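Local atomic coordinates of MATE family efflux transporter (Vibrio cholerae, PDB entry 6IDP), a protein that probably exports drugs and related compounds across the membrane as a MATE-family multidrug transporter driven by protons. Residues 21-26 and 166-171; 37-42 and 180-185; 172-177 and 197-202. One frame throughout, in Å; residues are numbered along the deposited sequence.

Contact 1: residues 21-26 and 166-171; sequences MLFGVL and LMMVTS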
loop_
_atom_site.group_PDB
_atom_site.type_symbol
_atom_site.label_atom_id
_atom_site.label_comp_id
_atom_site.label_asym_id
_atom_site.label_seq_id
_atom_site.Cartn_x
_atom_site.Cartn_y
_atom_site.Cartn_z
ATOM N N MET A 21 0.970 -6.433 11.532
ATOM C CA MET A 21 0.813 -5.553 10.381
ATOM C C MET A 21 -0.663 -5.282 10.128
ATOM O O MET A 21 -1.033 -4.218 9.640
ATOM C CB MET A 21 1.471 -6.153 9.135
ATOM C CG MET A 21 2.989 -6.252 9.221
ATOM S SD MET A 21 3.778 -4.723 9.769
ATOM C CE MET A 21 3.309 -3.587 8.471
ATOM N N LEU A 22 -1.503 -6.256 10.465
ATOM C CA LEU A 22 -2.946 -6.079 10.393
ATOM C C LEU A 22 -3.394 -4.976 11.343
ATOM O O LEU A 22 -4.123 -4.064 10.950
ATOM C CB LEU A 22 -3.669 -7.387 10.726
ATOM C CG LEU A 22 -5.197 -7.328 10.724
ATOM C CD1 LEU A 22 -5.712 -6.972 9.340
ATOM C CD2 LEU A 22 -5.790 -8.645 11.201
ATOM N N PHE A 23 -2.946 -5.063 12.591
ATOM C CA PHE A 23 -3.313 -4.084 13.610
ATOM C C PHE A 23 -2.730 -2.715 13.284
ATOM O O PHE A 23 -3.358 -1.690 13.543
ATOM C CB PHE A 23 -2.846 -4.534 14.999
ATOM C CG PHE A 23 -3.702 -5.607 15.616
ATOM C CD1 PHE A 23 -4.696 -6.237 14.884
ATOM C CD2 PHE A 23 -3.517 -5.977 16.939
ATOM C CE1 PHE A 23 -5.481 -7.225 15.457
ATOM C CE2 PHE A 23 -4.302 -6.961 17.518
ATOM C CZ PHE A 23 -5.284 -7.584 16.775
ATOM N N GLY A 24 -1.528 -2.708 12.717
ATOM C CA GLY A 24 -0.884 -1.474 12.310
ATOM C C GLY A 24 -1.700 -0.732 11.268
ATOM O O GLY A 24 -1.959 0.463 11.405
ATOM N N VAL A 25 -2.105 -1.449 10.226
ATOM C CA VAL A 25 -2.919 -0.876 9.161
ATOM C C VAL A 25 -4.288 -0.437 9.686
ATOM O O VAL A 25 -4.766 0.647 9.357
ATOM C CB VAL A 25 -3.100 -1.879 8.002
ATOM C CG1 VAL A 25 -4.118 -1.367 6.994
ATOM C CG2 VAL A 25 -1.769 -2.141 7.326
ATOM N N LEU A 26 -4.902 -1.280 10.513
ATOM C CA LEU A 26 -6.203 -0.982 11.107
ATOM C C LEU A 26 -6.169 0.256 11.999
ATOM O O LEU A 26 -7.082 1.082 11.958
ATOM C CB LEU A 26 -6.708 -2.181 11.913
ATOM C CG LEU A 26 -7.300 -3.343 11.118
ATOM C CD1 LEU A 26 -7.576 -4.527 12.028
ATOM C CD2 LEU A 26 -8.571 -2.909 10.411
ATOM N N LEU A 166 4.289 0.437 16.599
ATOM C CA LEU A 166 4.514 1.873 16.467
ATOM C C LEU A 166 3.481 2.542 15.564
ATOM O O LEU A 166 3.174 3.721 15.741
ATOM C CB LEU A 166 5.922 2.149 15.944
ATOM C CG LEU A 166 7.045 1.986 16.971
ATOM C CD1 LEU A 166 8.370 2.441 16.389
ATOM C CD2 LEU A 166 6.727 2.749 18.250
ATOM N N MET A 167 2.951 1.797 14.599
ATOM C CA MET A 167 1.871 2.317 13.767
ATOM C C MET A 167 0.644 2.591 14.626
ATOM O O MET A 167 -0.065 3.571 14.409
ATOM C CB MET A 167 1.529 1.349 12.633
ATOM C CG MET A 167 2.583 1.280 11.544
ATOM S SD MET A 167 2.286 -0.052 10.364
ATOM C CE MET A 167 0.876 0.594 9.473
ATOM N N MET A 168 0.402 1.729 15.608
ATOM C CA MET A 168 -0.693 1.947 16.544
ATOM C C MET A 168 -0.422 3.176 17.405
ATOM O O MET A 168 -1.309 4.003 17.617
ATOM C CB MET A 168 -0.913 0.716 17.427
ATOM C CG MET A 168 -1.286 -0.539 16.651
ATOM S SD MET A 168 -2.271 -1.724 17.595
ATOM C CE MET A 168 -1.062 -2.351 18.756
ATOM N N VAL A 169 0.811 3.294 17.887
ATOM C CA VAL A 169 1.194 4.397 18.763
ATOM C C VAL A 169 1.077 5.749 18.062
ATOM O O VAL A 169 0.492 6.686 18.604
ATOM C CB VAL A 169 2.631 4.218 19.288
ATOM C CG1 VAL A 169 3.075 5.453 20.056
ATOM C CG2 VAL A 169 2.717 2.981 20.168
ATOM N N THR A 170 1.624 5.848 16.854
ATOM C CA THR A 170 1.579 7.102 16.111
ATOM C C THR A 170 0.153 7.444 15.674
ATOM O O THR A 170 -0.206 8.618 15.588
ATOM C CB THR A 170 2.503 7.067 14.875
ATOM O OG1 THR A 170 2.112 5.994 14.009
ATOM C CG2 THR A 170 3.956 6.875 15.298
ATOM N N SER A 171 -0.654 6.420 15.407
ATOM C CA SER A 171 -2.056 6.622 15.042
ATOM C C SER A 171 -2.850 7.240 16.186
ATOM O O SER A 171 -3.616 8.180 15.984
ATOM C CB SER A 171 -2.708 5.301 14.624
ATOM O OG SER A 171 -2.127 4.797 13.437
#
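Helices 5-39 and 161-184 run side by side in the same direction within the amino-terminal lobe of the MATE fold, and residues 21-26 and 166-171 mark a close approach between them. Their local axes come within 7.9 Å and diverge by only 16°, which brings backbone almost against backbone: the CA atoms of Gly24 and Met167 are 4.9 Å apart. Gly24, with no side chain, offers the surface on which Met167 lies. The chain of Met167 leaves its helix toward the partner, with CG beside its own backbone N (chi1 -72°). Met167 CB already rests on Gly24 CA, at 3.7 Å. From there the chain extends past CG, and SD passes over the same CA while meeting the terminal methyl of Met21, Met21 CE to Met167 SD being 4.1 Å; the two methionine chains cross at about a right angle. A bend at chi3 (72°) then folds CE of Met167 onto the peptide that follows the glycine, 3.4 Å from Gly24 C. The same methyl stands near CG2 of Val25, so the thioether closes against both backbone and side chain. On the flank of this central contact, Met168 sends its SD to the CB of Phe23 at 3.9 Å, at the root of the aromatic side chain rather than at its tip. Met21 and Val25 also pack on Met288 of helix 281-299, and Tyr151 of helix 124-156 touches Met167. Ser27 OG, also bonded to Phe23 O and Gly24 O of its own helix, is only weakly bonded to Met167 O. That oxygen is gripped within helix 161-184 by Ser171 N and by Ser171 OG, the hydroxyl lying 2.6 Å from Met167 O and above the carbonyl plane.

Contact 2: residues 37-42 and 180-185; sequences AFIGQL and IFIFTF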
loop_
_atom_site.group_PDB
_atom_site.type_symbol
_atom_site.label_atom_id
_atom_site.label_comp_id
_atom_site.label_asym_id
_atom_site.label_seq_id
_atom_site.Cartn_x
_atom_site.Cartn_y
_atom_site.Cartn_z
ATOM N N ALA A 37 -12.769 13.599 9.278
ATOM C CA ALA A 37 -13.920 14.211 9.931
ATOM C C ALA A 37 -13.553 15.567 10.529
ATOM O O ALA A 37 -14.360 16.497 10.518
ATOM C CB ALA A 37 -14.473 13.290 11.006
ATOM N N PHE A 38 -12.333 15.670 11.050
ATOM C CA PHE A 38 -11.842 16.921 11.619
ATOM C C PHE A 38 -11.678 17.990 10.541
ATOM O O PHE A 38 -12.085 19.139 10.726
ATOM C CB PHE A 38 -10.512 16.698 12.345
ATOM C CG PHE A 38 -10.654 16.044 13.691
ATOM C CD1 PHE A 38 -11.801 16.220 14.447
ATOM C CD2 PHE A 38 -9.636 15.253 14.201
ATOM C CE1 PHE A 38 -11.931 15.620 15.688
ATOM C CE2 PHE A 38 -9.761 14.651 15.440
ATOM C CZ PHE A 38 -10.909 14.835 16.183
ATOM N N ILE A 39 -11.086 17.603 9.415
ATOM C CA ILE A 39 -10.902 18.513 8.291
ATOM C C ILE A 39 -12.253 18.906 7.686
ATOM O O ILE A 39 -12.386 19.964 7.070
ATOM C CB ILE A 39 -10.006 17.886 7.202
ATOM C CG1 ILE A 39 -8.789 17.210 7.836
ATOM C CG2 ILE A 39 -9.551 18.938 6.203
ATOM C CD1 ILE A 39 -7.869 18.169 8.558
ATOM N N GLY A 40 -13.257 18.056 7.884
ATOM C CA GLY A 40 -14.588 18.297 7.353
ATOM C C GLY A 40 -15.280 19.535 7.897
ATOM O O GLY A 40 -16.245 20.021 7.305
ATOM N N GLN A 41 -14.790 20.047 9.021
ATOM C CA GLN A 41 -15.391 21.211 9.665
ATOM C C GLN A 41 -14.644 22.501 9.340
ATOM O O GLN A 41 -15.034 23.582 9.781
ATOM C CB GLN A 41 -15.435 21.008 11.182
ATOM C CG GLN A 41 -16.252 19.808 11.628
ATOM C CD GLN A 41 -15.701 19.170 12.887
ATOM O OE1 GLN A 41 -14.497 18.946 13.005
ATOM N NE2 GLN A 41 -16.580 18.878 13.839
ATOM N N LEU A 42 -13.567 22.381 8.571
ATOM C CA LEU A 42 -12.731 23.530 8.244
ATOM C C LEU A 42 -13.403 24.452 7.234
ATOM O O LEU A 42 -13.419 25.671 7.409
ATOM C CB LEU A 42 -11.374 23.070 7.710
ATOM C CG LEU A 42 -10.520 22.239 8.671
ATOM C CD1 LEU A 42 -9.103 22.079 8.135
ATOM C CD2 LEU A 42 -10.510 22.863 10.058
ATOM N N ILE A 180 -6.246 19.384 18.796
ATOM C CA ILE A 180 -5.535 20.397 19.569
ATOM C C ILE A 180 -4.854 21.421 18.662
ATOM O O ILE A 180 -4.913 22.624 18.912
ATOM C CB ILE A 180 -4.481 19.756 20.498
ATOM C CG1 ILE A 180 -5.157 18.821 21.501
ATOM C CG2 ILE A 180 -3.680 20.827 21.225
ATOM C CD1 ILE A 180 -4.199 18.181 22.481
ATOM N N PHE A 181 -4.211 20.945 17.603
ATOM C CA PHE A 181 -3.523 21.841 16.680
ATOM C C PHE A 181 -4.482 22.462 15.670
ATOM O O PHE A 181 -4.349 23.637 15.327
ATOM C CB PHE A 181 -2.395 21.105 15.956
ATOM C CG PHE A 181 -1.144 20.964 16.776
ATOM C CD1 PHE A 181 -0.186 21.964 16.773
ATOM C CD2 PHE A 181 -0.930 19.840 17.555
ATOM C CE1 PHE A 181 0.966 21.843 17.529
ATOM C CE2 PHE A 181 0.220 19.712 18.314
ATOM C CZ PHE A 181 1.168 20.715 18.301
ATOM N N ILE A 182 -5.448 21.679 15.202
ATOM C CA ILE A 182 -6.415 22.164 14.222
ATOM C C ILE A 182 -7.353 23.223 14.808
ATOM O O ILE A 182 -7.575 24.267 14.197
ATOM C CB ILE A 182 -7.256 21.004 13.647
ATOM C CG1 ILE A 182 -6.371 20.066 12.826
ATOM C CG2 ILE A 182 -8.390 21.536 12.786
ATOM C CD1 ILE A 182 -7.054 18.777 12.416
ATOM N N PHE A 183 -7.883 22.962 15.999
ATOM C CA PHE A 183 -8.910 23.825 16.582
ATOM C C PHE A 183 -8.418 24.676 17.749
ATOM O O PHE A 183 -8.533 25.901 17.718
ATOM C CB PHE A 183 -10.099 22.976 17.034
ATOM C CG PHE A 183 -10.759 22.222 15.920
ATOM C CD1 PHE A 183 -11.121 22.868 14.748
ATOM C CD2 PHE A 183 -11.003 20.866 16.035
ATOM C CE1 PHE A 183 -11.728 22.176 13.717
ATOM C CE2 PHE A 183 -11.608 20.168 15.006
ATOM C CZ PHE A 183 -11.970 20.823 13.846
ATOM N N THR A 184 -7.884 24.024 18.778
ATOM C CA THR A 184 -7.452 24.710 19.996
ATOM C C THR A 184 -6.383 25.762 19.692
ATOM O O THR A 184 -6.339 26.820 20.324
ATOM C CB THR A 184 -6.921 23.704 21.042
ATOM O OG1 THR A 184 -7.938 22.739 21.341
ATOM C CG2 THR A 184 -6.510 24.409 22.326
ATOM N N PHE A 185 -5.535 25.473 18.709
ATOM C CA PHE A 185 -4.522 26.424 18.264
ATOM C C PHE A 185 -4.937 27.102 16.958
ATOM O O PHE A 185 -4.214 27.955 16.438
ATOM C CB PHE A 185 -3.170 25.727 18.093
ATOM C CG PHE A 185 -2.555 25.273 19.387
ATOM C CD1 PHE A 185 -2.814 25.949 20.566
ATOM C CD2 PHE A 185 -1.719 24.169 19.424
ATOM C CE1 PHE A 185 -2.250 25.535 21.757
ATOM C CE2 PHE A 185 -1.153 23.749 20.613
ATOM C CZ PHE A 185 -1.419 24.434 21.779
#
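A pi-type turn at residues 180-184 winds up the carboxyl-terminal end of helix 161-184, where Phe185 N donates to Ile180 O at 2.9 Å, and it presents Ile182 and Phe183 to residues 38-42. The backbones stand well apart, with 8.0 Å between the CA atoms of Phe38 and Ile182, and the interval is bridged mainly by apolar side chains. Ile182 points straight across and divides its contacts between its two branches. The longer one, with CG1 beside the backbone N and the chain extended, ends in CD1, which meets the terminal methyl of Ile39 and the CB of Phe38; Ile182 CD1 to Phe38 CB is 4.0 Å. The shorter branch of Ile182, CG2, touches Leu42 CD2 at 3.7 Å and also lies over the rim of one face of the ring of Phe183, its neighbour in sequence. In the six-helix amino-terminal lobe of a MATE transporter helices 5-39 and 161-184 are the first and fifth membrane spans, so their tips meet at one membrane face, probably the periplasmic one. Phe183 gives up the most surface to the contact. The tip of its ring lies by the backbone of Phe38, with Phe183 CZ 3.5 Å from Phe38 O. The two aromatic side chains cross at about a right angle and meet at Phe183 CE2 and Phe38 CD1, 4.0 Å apart. On the other side of the ring tip, Phe183 CE1 meets Leu42 CD2 at 3.9 Å; that one methyl is therefore shared by isoleucine and phenylalanine. Ile39 and Ile182 both touch Ala192 of helix 189-213, whereas Phe183 remains exposed and the side chain of Phe38 touches Asp178 and Pro179.

Contact 3: residues 172-177 and 197-202; sequences VLNLIL and IIAFGV. With OLC ((2R)-2,3-dihydroxypropyl (9Z)-octadec-9-enoate), chain O; OLC ((2R)-2,3-dihydroxypropyl (9Z)-octadec-9-enoate), chain B.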
loop_
_atom_site.group_PDB
_atom_site.type_symbol
_atom_site.label_atom_id
_atom_site.label_comp_id
_atom_site.label_asym_id
_atom_site.label_seq_id
_atom_site.Cartn_x
_atom_site.Cartn_y
_atom_site.Cartn_z
ATOM N N VAL A 172 -2.668 6.694 17.385
ATOM C CA VAL A 172 -3.333 7.211 18.575
ATOM C C VAL A 172 -2.815 8.605 18.902
ATOM O O VAL A 172 -3.593 9.518 19.185
ATOM C CB VAL A 172 -3.126 6.281 19.791
ATOM C CG1 VAL A 172 -3.398 7.021 21.094
ATOM C CG2 VAL A 172 -4.013 5.055 19.674
ATOM N N LEU A 173 -1.496 8.765 18.844
ATOM C CA LEU A 173 -0.869 10.047 19.139
ATOM C C LEU A 173 -1.345 11.129 18.169
ATOM O O LEU A 173 -1.631 12.254 18.578
ATOM C CB LEU A 173 0.656 9.916 19.097
ATOM C CG LEU A 173 1.474 11.084 19.649
ATOM C CD1 LEU A 173 0.956 11.499 21.018
ATOM C CD2 LEU A 173 2.947 10.711 19.730
ATOM N N ASN A 174 -1.445 10.784 16.889
ATOM C CA ASN A 174 -1.922 11.730 15.884
ATOM C C ASN A 174 -3.397 12.061 16.086
ATOM O O ASN A 174 -3.833 13.181 15.817
ATOM C CB ASN A 174 -1.698 11.176 14.473
ATOM C CG ASN A 174 -1.667 12.265 13.414
ATOM O OD1 ASN A 174 -2.167 13.371 13.622
ATOM N ND2 ASN A 174 -1.089 11.948 12.261
ATOM N N LEU A 175 -4.159 11.081 16.564
ATOM C CA LEU A 175 -5.581 11.274 16.838
ATOM C C LEU A 175 -5.773 12.294 17.960
ATOM O O LEU A 175 -6.635 13.164 17.875
ATOM C CB LEU A 175 -6.236 9.938 17.203
ATOM C CG LEU A 175 -7.765 9.822 17.252
ATOM C CD1 LEU A 175 -8.328 10.227 18.613
ATOM C CD2 LEU A 175 -8.422 10.612 16.123
ATOM N N ILE A 176 -4.956 12.184 19.002
ATOM C CA ILE A 176 -5.029 13.090 20.145
ATOM C C ILE A 176 -4.567 14.505 19.795
ATOM O O ILE A 176 -5.195 15.487 20.190
ATOM C CB ILE A 176 -4.182 12.566 21.327
ATOM C CG1 ILE A 176 -4.713 11.214 21.808
ATOM C CG2 ILE A 176 -4.176 13.567 22.470
ATOM C CD1 ILE A 176 -3.899 10.607 22.934
ATOM N N LEU A 177 -3.469 14.606 19.054
ATOM C CA LEU A 177 -2.890 15.904 18.714
ATOM C C LEU A 177 -3.696 16.648 17.651
ATOM O O LEU A 177 -3.612 17.872 17.545
ATOM C CB LEU A 177 -1.445 15.733 18.240
ATOM C CG LEU A 177 -0.449 15.252 19.299
ATOM C CD1 LEU A 177 0.918 14.994 18.683
ATOM C CD2 LEU A 177 -0.348 16.260 20.432
ATOM N N ILE A 197 3.482 15.473 11.777
ATOM C CA ILE A 197 4.931 15.588 11.931
ATOM C C ILE A 197 5.365 15.136 13.324
ATOM O O ILE A 197 6.325 14.382 13.468
ATOM C CB ILE A 197 5.427 17.034 11.692
ATOM C CG1 ILE A 197 5.137 17.474 10.257
ATOM C CG2 ILE A 197 6.921 17.144 11.980
ATOM C CD1 ILE A 197 5.423 18.944 9.989
ATOM N N ILE A 198 4.646 15.586 14.347
ATOM C CA ILE A 198 4.992 15.241 15.720
ATOM C C ILE A 198 4.790 13.751 15.981
ATOM O O ILE A 198 5.663 13.092 16.545
ATOM C CB ILE A 198 4.169 16.061 16.727
ATOM C CG1 ILE A 198 4.405 17.554 16.496
ATOM C CG2 ILE A 198 4.536 15.681 18.155
ATOM C CD1 ILE A 198 3.656 18.448 17.451
ATOM N N ALA A 199 3.644 13.226 15.554
ATOM C CA ALA A 199 3.331 11.808 15.706
ATOM C C ALA A 199 4.386 10.917 15.048
ATOM O O ALA A 199 4.963 10.046 15.697
ATOM C CB ALA A 199 1.958 11.509 15.128
ATOM N N PHE A 200 4.630 11.139 13.759
ATOM C CA PHE A 200 5.639 10.381 13.029
ATOM C C PHE A 200 7.038 10.662 13.565
ATOM O O PHE A 200 7.925 9.812 13.486
ATOM C CB PHE A 200 5.581 10.703 11.536
ATOM C CG PHE A 200 4.434 10.055 10.818
ATOM C CD1 PHE A 200 3.751 8.989 11.382
ATOM C CD2 PHE A 200 4.042 10.509 9.571
ATOM C CE1 PHE A 200 2.694 8.393 10.712
ATOM C CE2 PHE A 200 2.993 9.914 8.895
ATOM C CZ PHE A 200 2.320 8.856 9.466
ATOM N N GLY A 201 7.229 11.863 14.104
ATOM C CA GLY A 201 8.504 12.245 14.681
ATOM C C GLY A 201 8.803 11.444 15.932
ATOM O O GLY A 201 9.936 11.007 16.148
ATOM N N VAL A 202 7.780 11.256 16.759
ATOM C CA VAL A 202 7.899 10.442 17.961
ATOM C C VAL A 202 8.195 8.993 17.584
ATOM O O VAL A 202 8.989 8.320 18.243
ATOM C CB VAL A 202 6.620 10.518 18.818
ATOM C CG1 VAL A 202 6.638 9.465 19.918
ATOM C CG2 VAL A 202 6.473 11.905 19.416
HETATM C C18 OLC O . -0.933 9.196 10.419
HETATM C C17 OLC O . -1.542 9.043 9.041
HETATM C C16 OLC O . -0.697 9.757 8.010
HETATM C C15 OLC O . -0.846 9.058 6.676
HETATM C C14 OLC O . 0.333 9.395 5.789
HETATM C C18 OLC B . 3.747 5.219 9.584
HETATM C C10 OLC B . 1.199 2.763 3.496
HETATM C C9 OLC B . 1.075 1.453 3.200
HETATM C C17 OLC B . 4.166 5.115 8.134
HETATM C C11 OLC B . 2.450 3.520 3.108
HETATM C C8 OLC B . 2.185 0.724 2.476
HETATM C C16 OLC B . 4.157 6.491 7.504
HETATM C C12 OLC B . 2.422 4.906 3.718
HETATM C C15 OLC B . 3.809 6.389 6.033
HETATM C C13 OLC B . 2.097 4.804 5.193
HETATM C C14 OLC B . 2.325 6.141 5.867
#
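Consecutive helices 161-184 and 189-213 form an antiparallel helical hairpin in the amino-terminal lobe of the MATE fold, and residues 172-177 and 197-202 pack along its stem. The axes approach to 8.6 Å with 153° between their directions. Apolar contacts make most of the interface. Leu173, its CG anti to the backbone N (chi1 -168°), sets CD2 against the isopropyl end of Val202, 3.7 Å from Val202 CG2 and only slightly farther from the other two carbons of that fork. One turn on, Leu177 swings its CG to the side of the backbone N instead, and its CD1 reaches Ile198 CG2, also at 3.7 Å. Both pairs cross at about a right angle. Between them sits Ala199, whose small side chain allows Asn174 CA and Ala199 CA to come within 5.3 Å of each other; the methyl abuts Asn174 CB at 3.7 Å. The polar contribution comes from the same asparagine: with CG anti to the backbone N, its buried amide ND2 donates a hydrogen bond to Thr196 OG1, just ahead of the facing segment, while Phe31 of helix 5-39 touches its side chain. Lipid contacts form a third group. The acyl tails of two monoolein molecules converge on Phe200: C16 of the chain B lipid lies over one face of the ring, and Phe200 CE1 is 3.5 Å from C18 of that lipid. The tail end of the chain O lipid reaches the ring tip and the asparagine amide together, its C18 3.4 Å from Phe200 CZ and 3.3 Å from Asn174 ND2.

How the contacts relate
All three contacts share helix 161-184, which carries one segment of each. Contacts 1 and 2 pair it with helix 5-39 at two levels, their centres 22 Å apart and their nearest atoms about 9 Å apart without touching; contact 1 lies 14 Å and contact 2 27 Å from the centre of the chain. Contact 3 uses the intervening turns to hold helix 189-213, its centre 12 Å from that of contact 1 and 14 Å from that of contact 2. It touches both, through Thr170 CG2 on Ala199 O at 3.4 Å and Phe181 CZ on Ile198 CD1 at 3.5 Å. Monoolein tails reach contact 3, and a further monoolein touches Phe23 in contact 1.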